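Local coordinates for secretion protein Snm4 (Mycobacterium xenopi, PDB 7B7J) that probably helps form the membrane pore complex of the mycobacterial ESX-5 type VII secretion system, as EccD5, whose cytosolic domain is ubiquitin-like, at residues P18-D29 with A33-M45. Numbering follows the deposited sequence.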
ATOM      1  N   PRO A  18      -1.724 -17.799  11.647  1.00 72.28           N
ATOM      2  CA  PRO A  18      -1.563 -17.181  10.283  1.00 73.09           C
ATOM      3  C   PRO A  18      -0.278 -16.348  10.274  1.00 66.87           C
ATOM      4  O   PRO A  18      -0.122 -15.587  11.230  1.00 63.59           O
ATOM      5  CB  PRO A  18      -2.708 -16.158  10.083  1.00 68.23           C
ATOM      6  CG  PRO A  18      -3.029 -15.827  11.549  1.00 66.94           C
ATOM      7  CD  PRO A  18      -2.956 -17.205  12.210  1.00 69.87           C
ATOM      8  N   GLN A  19       0.519 -16.361   9.202  1.00 55.92           N
ATOM      9  CA  GLN A  19       1.739 -15.513   9.156  1.00 45.39           C
ATOM     10  C   GLN A  19       1.419 -14.052   8.829  1.00 38.27           C
ATOM     11  O   GLN A  19       0.504 -13.792   8.044  1.00 34.84           O
ATOM     12  CB  GLN A  19       2.782 -16.071   8.198  1.00 56.13           C
ATOM     13  CG  GLN A  19       4.148 -16.283   8.824  1.00 55.56           C
ATOM     14  CD  GLN A  19       4.978 -17.236   8.000  1.00 66.60           C
ATOM     15  OE1 GLN A  19       4.480 -18.222   7.460  1.00 58.88           O
ATOM     16  NE2 GLN A  19       6.261 -16.938   7.893  1.00 52.60           N
ATOM     17  N   ALA A  20       2.195 -13.147   9.416  1.00 34.65           N
ATOM     18  CA  ALA A  20       1.967 -11.708   9.201  1.00 36.59           C
ATOM     19  C   ALA A  20       3.260 -11.020   8.789  1.00 33.71           C
ATOM     20  O   ALA A  20       4.319 -11.611   8.962  1.00 33.72           O
ATOM     21  CB  ALA A  20       1.448 -11.086  10.458  1.00 41.16           C
ATOM     22  N   ALA A  21       3.138  -9.840   8.201  1.00 28.22           N
ATOM     23  CA  ALA A  21       4.312  -9.013   7.860  1.00 28.88           C
ATOM     24  C   ALA A  21       3.988  -7.654   8.462  1.00 30.63           C
ATOM     25  O   ALA A  21       2.939  -7.042   8.181  1.00 30.64           O
ATOM     26  CB  ALA A  21       4.492  -8.989   6.341  1.00 31.97           C
ATOM     27  N   VAL A  22       4.967  -7.048   9.117  1.00 27.83           N
ATOM     28  CA  VAL A  22       4.912  -5.664   9.607  1.00 25.59           C
ATOM     29  C   VAL A  22       5.627  -4.764   8.550  1.00 28.56           C
ATOM     30  O   VAL A  22       6.868  -4.898   8.355  1.00 30.92           O
ATOM     31  CB  VAL A  22       5.666  -5.652  10.956  1.00 29.46           C
ATOM     32  CG1 VAL A  22       5.721  -4.172  11.480  1.00 30.90           C
ATOM     33  CG2 VAL A  22       5.036  -6.592  11.957  1.00 30.88           C
ATOM     34  N   VAL A  23       4.840  -3.849   7.957  1.00 29.09           N
ATOM     35  CA  VAL A  23       5.312  -3.077   6.826  1.00 27.40           C
ATOM     36  C   VAL A  23       5.136  -1.629   7.165  1.00 29.86           C
ATOM     37  O   VAL A  23       4.147  -1.317   7.746  1.00 28.55           O
ATOM     38  CB  VAL A  23       4.643  -3.560   5.584  1.00 30.48           C
ATOM     39  CG1 VAL A  23       4.632  -5.042   5.304  1.00 30.20           C
ATOM     40  CG2 VAL A  23       3.246  -3.250   5.432  1.00 37.99           C
ATOM     41  N   ALA A  24       5.969  -0.834   6.581  1.00 24.05           N
ATOM     42  CA  ALA A  24       5.831   0.619   6.612  1.00 25.30           C
ATOM     43  C   ALA A  24       5.213   1.104   5.267  1.00 25.76           C
ATOM     44  O   ALA A  24       5.777   0.687   4.239  1.00 26.28           O
ATOM     45  CB  ALA A  24       7.143   1.136   6.816  1.00 25.82           C
ATOM     46  N   ILE A  25       4.057   1.731   5.328  1.00 22.09           N
ATOM     47  CA  ILE A  25       3.370   2.304   4.154  1.00 22.49           C
ATOM     48  C   ILE A  25       3.594   3.819   4.050  1.00 25.58           C
ATOM     49  O   ILE A  25       3.343   4.508   5.093  1.00 29.44           O
ATOM     50  CB  ILE A  25       1.865   1.910   4.108  1.00 26.18           C
ATOM     51  CG1 ILE A  25       1.736   0.413   4.301  1.00 26.84           C
ATOM     52  CG2 ILE A  25       1.259   2.412   2.856  1.00 27.49           C
ATOM     53  CD1 ILE A  25       2.209  -0.409   3.158  1.00 25.64           C
ATOM     54  N   MET A  26       4.159   4.271   2.926  1.00 25.77           N
ATOM     55  CA  MET A  26       4.297   5.725   2.790  1.00 28.59           C
ATOM     56  C   MET A  26       3.063   6.180   2.005  1.00 26.54           C
ATOM     57  O   MET A  26       2.881   5.711   0.823  1.00 26.67           O
ATOM     58  CB  MET A  26       5.598   6.079   2.133  1.00 27.01           C
ATOM     59  CG  MET A  26       6.764   5.501   2.735  1.00 30.98           C
ATOM     60  SD  MET A  26       7.036   6.261   4.391  1.00 34.34           S
ATOM     61  CE  MET A  26       7.183   7.983   4.131  1.00 37.02           C
ATOM     62  N   ALA A  27       2.398   7.269   2.462  1.00 26.63           N
ATOM     63  CA  ALA A  27       1.269   7.857   1.700  1.00 34.22           C
ATOM     64  C   ALA A  27       1.321   9.311   1.965  1.00 30.92           C
ATOM     65  O   ALA A  27       1.371   9.695   3.162  1.00 30.71           O
ATOM     66  CB  ALA A  27      -0.062   7.333   2.252  1.00 36.44           C
ATOM     67  N   ALA A  28       1.232  10.204   1.016  1.00 33.39           N
ATOM     68  CA  ALA A  28       1.233  11.630   1.308  1.00 37.67           C
ATOM     69  C   ALA A  28       2.356  12.048   2.267  1.00 38.20           C
ATOM     70  O   ALA A  28       2.074  12.920   3.103  1.00 31.46           O
ATOM     71  CB  ALA A  28      -0.116  12.107   1.886  1.00 40.19           C
ATOM     72  N   ASP A  29       3.632  11.559   2.109  1.00 32.27           N
ATOM     73  CA  ASP A  29       4.749  11.900   2.965  1.00 32.51           C
ATOM     74  C   ASP A  29       4.540  11.467   4.377  1.00 35.88           C
ATOM     75  O   ASP A  29       5.401  11.831   5.183  1.00 39.77           O
ATOM     76  CB  ASP A  29       5.058  13.339   2.783  1.00 40.17           C
ATOM     77  CG  ASP A  29       5.446  13.673   1.358  1.00 50.72           C
ATOM     78  OD1 ASP A  29       6.398  13.061   0.774  1.00 53.22           O
ATOM     79  OD2 ASP A  29       4.794  14.603   0.887  1.00 45.19           O
ATOM     80  N   ALA A  33       2.555   2.373  10.027  1.00 26.32           N
ATOM     81  CA  ALA A  33       2.971   1.005  10.285  1.00 29.30           C
ATOM     82  C   ALA A  33       1.681   0.155  10.250  1.00 28.95           C
ATOM     83  O   ALA A  33       0.675   0.492  10.964  1.00 27.63           O
ATOM     84  CB  ALA A  33       3.585   0.925  11.675  1.00 28.48           C
ATOM     85  N   VAL A  34       1.731  -0.986   9.587  1.00 26.16           N
ATOM     86  CA  VAL A  34       0.603  -1.942   9.629  1.00 27.23           C
ATOM     87  C   VAL A  34       1.074  -3.343   9.710  1.00 27.36           C
ATOM     88  O   VAL A  34       2.077  -3.627   9.144  1.00 28.59           O
ATOM     89  CB  VAL A  34      -0.217  -1.754   8.310  1.00 33.19           C
ATOM     90  CG1 VAL A  34      -1.027  -0.470   8.280  1.00 44.99           C
ATOM     91  CG2 VAL A  34       0.528  -1.824   7.087  1.00 34.04           C
ATOM     92  N   VAL A  35       0.256  -4.142  10.242  1.00 26.36           N
ATOM     93  CA  VAL A  35       0.340  -5.625  10.248  1.00 28.51           C
ATOM     94  C   VAL A  35      -0.542  -6.154   9.172  1.00 27.78           C
ATOM     95  O   VAL A  35      -1.761  -6.014   9.280  1.00 28.86           O
ATOM     96  CB  VAL A  35       0.111  -6.217  11.623  1.00 31.22           C
ATOM     97  CG1 VAL A  35       0.376  -7.723  11.622  1.00 33.63           C
ATOM     98  CG2 VAL A  35       0.953  -5.672  12.843  1.00 29.35           C
ATOM     99  N   LEU A  36       0.086  -6.816   8.201  1.00 25.47           N
ATOM    100  CA  LEU A  36      -0.665  -7.365   7.004  1.00 29.03           C
ATOM    101  C   LEU A  36      -0.555  -8.895   6.897  1.00 33.01           C
ATOM    102  O   LEU A  36       0.453  -9.493   7.286  1.00 29.91           O
ATOM    103  CB  LEU A  36      -0.300  -6.756   5.742  1.00 27.77           C
ATOM    104  CG  LEU A  36      -0.389  -5.265   5.634  1.00 27.49           C
ATOM    105  CD1 LEU A  36       0.230  -4.682   4.334  1.00 32.26           C
ATOM    106  CD2 LEU A  36      -1.834  -4.886   5.743  1.00 32.31           C
ATOM    107  N   ASP A  37      -1.582  -9.546   6.401  1.00 27.40           N
ATOM    108  CA  ASP A  37      -1.451 -10.990   6.064  1.00 27.00           C
ATOM    109  C   ASP A  37      -0.271 -11.126   5.071  1.00 29.21           C
ATOM    110  O   ASP A  37      -0.346 -10.590   3.983  1.00 28.56           O
ATOM    111  CB  ASP A  37      -2.752 -11.500   5.473  1.00 29.23           C
ATOM    112  CG  ASP A  37      -2.924 -12.986   5.141  1.00 38.18           C
ATOM    113  OD1 ASP A  37      -2.072 -13.590   4.639  1.00 32.86           O
ATOM    114  OD2 ASP A  37      -4.046 -13.365   5.216  1.00 43.05           O
ATOM    115  N   ALA A  38       0.653 -12.020   5.391  1.00 29.03           N
ATOM    116  CA  ALA A  38       1.906 -12.349   4.600  1.00 28.29           C
ATOM    117  C   ALA A  38       1.595 -13.241   3.389  1.00 31.14           C
ATOM    118  O   ALA A  38       2.568 -13.379   2.585  1.00 31.15           O
ATOM    119  CB  ALA A  38       2.901 -13.078   5.544  1.00 34.11           C
ATOM    120  N   HIS A  39       0.407 -13.822   3.322  1.00 29.95           N
ATOM    121  CA  HIS A  39       0.077 -14.864   2.299  1.00 31.96           C
ATOM    122  C   HIS A  39      -1.027 -14.399   1.332  1.00 33.17           C
ATOM    123  O   HIS A  39      -1.290 -15.069   0.346  1.00 32.66           O
ATOM    124  CB  HIS A  39      -0.228 -16.246   2.873  1.00 35.31           C
ATOM    125  CG  HIS A  39       1.077 -16.814   3.463  1.00 41.97           C
ATOM    126  ND1 HIS A  39       2.270 -16.894   2.668  1.00 42.50           N
ATOM    127  CD2 HIS A  39       1.445 -17.231   4.734  1.00 42.02           C
ATOM    128  CE1 HIS A  39       3.307 -17.189   3.471  1.00 46.73           C
ATOM    129  NE2 HIS A  39       2.818 -17.404   4.722  1.00 42.80           N
ATOM    130  N   ALA A  40      -1.739 -13.308   1.631  1.00 28.87           N
ATOM    131  CA  ALA A  40      -2.824 -12.947   0.692  1.00 29.58           C
ATOM    132  C   ALA A  40      -2.240 -12.307  -0.543  1.00 27.51           C
ATOM    133  O   ALA A  40      -1.304 -11.515  -0.414  1.00 28.99           O
ATOM    134  CB  ALA A  40      -3.711 -11.970   1.401  1.00 31.60           C
ATOM    135  N   PRO A  41      -2.902 -12.433  -1.714  1.00 31.43           N
ATOM    136  CA  PRO A  41      -2.482 -11.627  -2.853  1.00 29.18           C
ATOM    137  C   PRO A  41      -2.615 -10.159  -2.567  1.00 28.45           C
ATOM    138  O   PRO A  41      -3.653  -9.729  -1.973  1.00 31.76           O
ATOM    139  CB  PRO A  41      -3.303 -12.240  -3.960  1.00 33.25           C
ATOM    140  CG  PRO A  41      -4.382 -13.072  -3.437  1.00 42.57           C
ATOM    141  CD  PRO A  41      -4.024 -13.325  -1.996  1.00 36.33           C
ATOM    142  N   ILE A  42      -1.706  -9.387  -3.095  1.00 28.65           N
ATOM    143  CA  ILE A  42      -1.805  -7.908  -2.993  1.00 29.85           C
ATOM    144  C   ILE A  42      -3.155  -7.369  -3.436  1.00 30.21           C
ATOM    145  O   ILE A  42      -3.570  -6.399  -2.807  1.00 32.56           O
ATOM    146  CB  ILE A  42      -0.583  -7.221  -3.737  1.00 31.38           C
ATOM    147  CG1 ILE A  42       0.778  -7.656  -3.168  1.00 34.98           C
ATOM    148  CG2 ILE A  42      -0.718  -5.713  -3.964  1.00 39.95           C
ATOM    149  CD1 ILE A  42       0.999  -7.571  -1.710  1.00 34.35           C
ATOM    150  N   SER A  43      -3.647  -7.882  -4.510  1.00 33.21           N
ATOM    151  CA  SER A  43      -4.922  -7.487  -5.130  1.00 37.65           C
ATOM    152  C   SER A  43      -6.032  -7.365  -4.073  1.00 35.60           C
ATOM    153  O   SER A  43      -7.005  -6.572  -4.321  1.00 37.88           O
ATOM    154  CB  SER A  43      -5.287  -8.307  -6.290  1.00 39.47           C
ATOM    155  OG  SER A  43      -5.647  -9.635  -5.907  1.00 38.50           O
ATOM    156  N   VAL A  44      -6.097  -8.280  -3.123  1.00 32.80           N
ATOM    157  CA  VAL A  44      -7.260  -8.220  -2.201  1.00 32.48           C
ATOM    158  C   VAL A  44      -6.861  -7.302  -1.069  1.00 31.39           C
ATOM    159  O   VAL A  44      -7.782  -6.862  -0.258  1.00 31.43           O
ATOM    160  CB  VAL A  44      -7.645  -9.588  -1.649  1.00 35.20           C
ATOM    161  CG1 VAL A  44      -8.088 -10.518  -2.736  1.00 39.41           C
ATOM    162  CG2 VAL A  44      -6.614 -10.153  -0.673  1.00 31.56           C
ATOM    163  N   MET A  45      -5.645  -6.756  -0.908  1.00 27.68           N
ATOM    164  CA  MET A  45      -5.283  -5.831   0.163  1.00 27.56           C
ATOM    165  C   MET A  45      -5.252  -4.366  -0.218  1.00 27.87           C
ATOM    166  O   MET A  45      -5.273  -3.526   0.632  1.00 29.00           O
ATOM    167  CB  MET A  45      -3.950  -6.274   0.841  1.00 30.09           C
ATOM    168  CG  MET A  45      -4.058  -7.780   1.490  1.00 28.83           C
ATOM    169  SD  MET A  45      -2.724  -8.017   2.597  1.00 34.93           S
ATOM    170  CE  MET A  45      -1.384  -8.172   1.447  1.00 31.98           C
TER
HETATM  171  O   HOH W   1      -1.209 -15.628   6.522  1.00 43.89           O
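The imidazole of His39 meets the Gln19 amide at its edge: NE2 donates a weak hydrogen bond to OE1 (3.3 Å), which lies in the ring plane, while the amide plane is turned 72° from the ring. Gln19 CB stands off the ring plane, 3.7 Å from His39 NE2. Gln19 O accepts from Ala38 N (3.2 Å), the donor standing above the carbonyl plane, and receives a second bond from a water that also donates to Asp37 OD1. The same carboxylate oxygen takes His39 N at 2.8 Å, closing an Asx turn at the strand end. Further along, paired backbone bonds join Ala21 with Leu36 and Val23 with Val34 in antiparallel register. On the face carrying these residues, Val23 CG2, set between its backbone N and carbonyl carbon (chi1 -49°), meets Val34 CG2 tightly at 3.5 Å and Leu36 CD1 at the same distance. The Ile25 side chain crosses Val34's at about a right angle (CG1 to CG2 3.8 Å); Val22 and Val35 lie on the other face. This is the N-terminal β-hairpin of the ubiquitin-like fold: 30-37 is an edge strand, 20-27 continues the sheet to parallel strand 99-107, and Ile25 packs against Leu49 of helix 42-60.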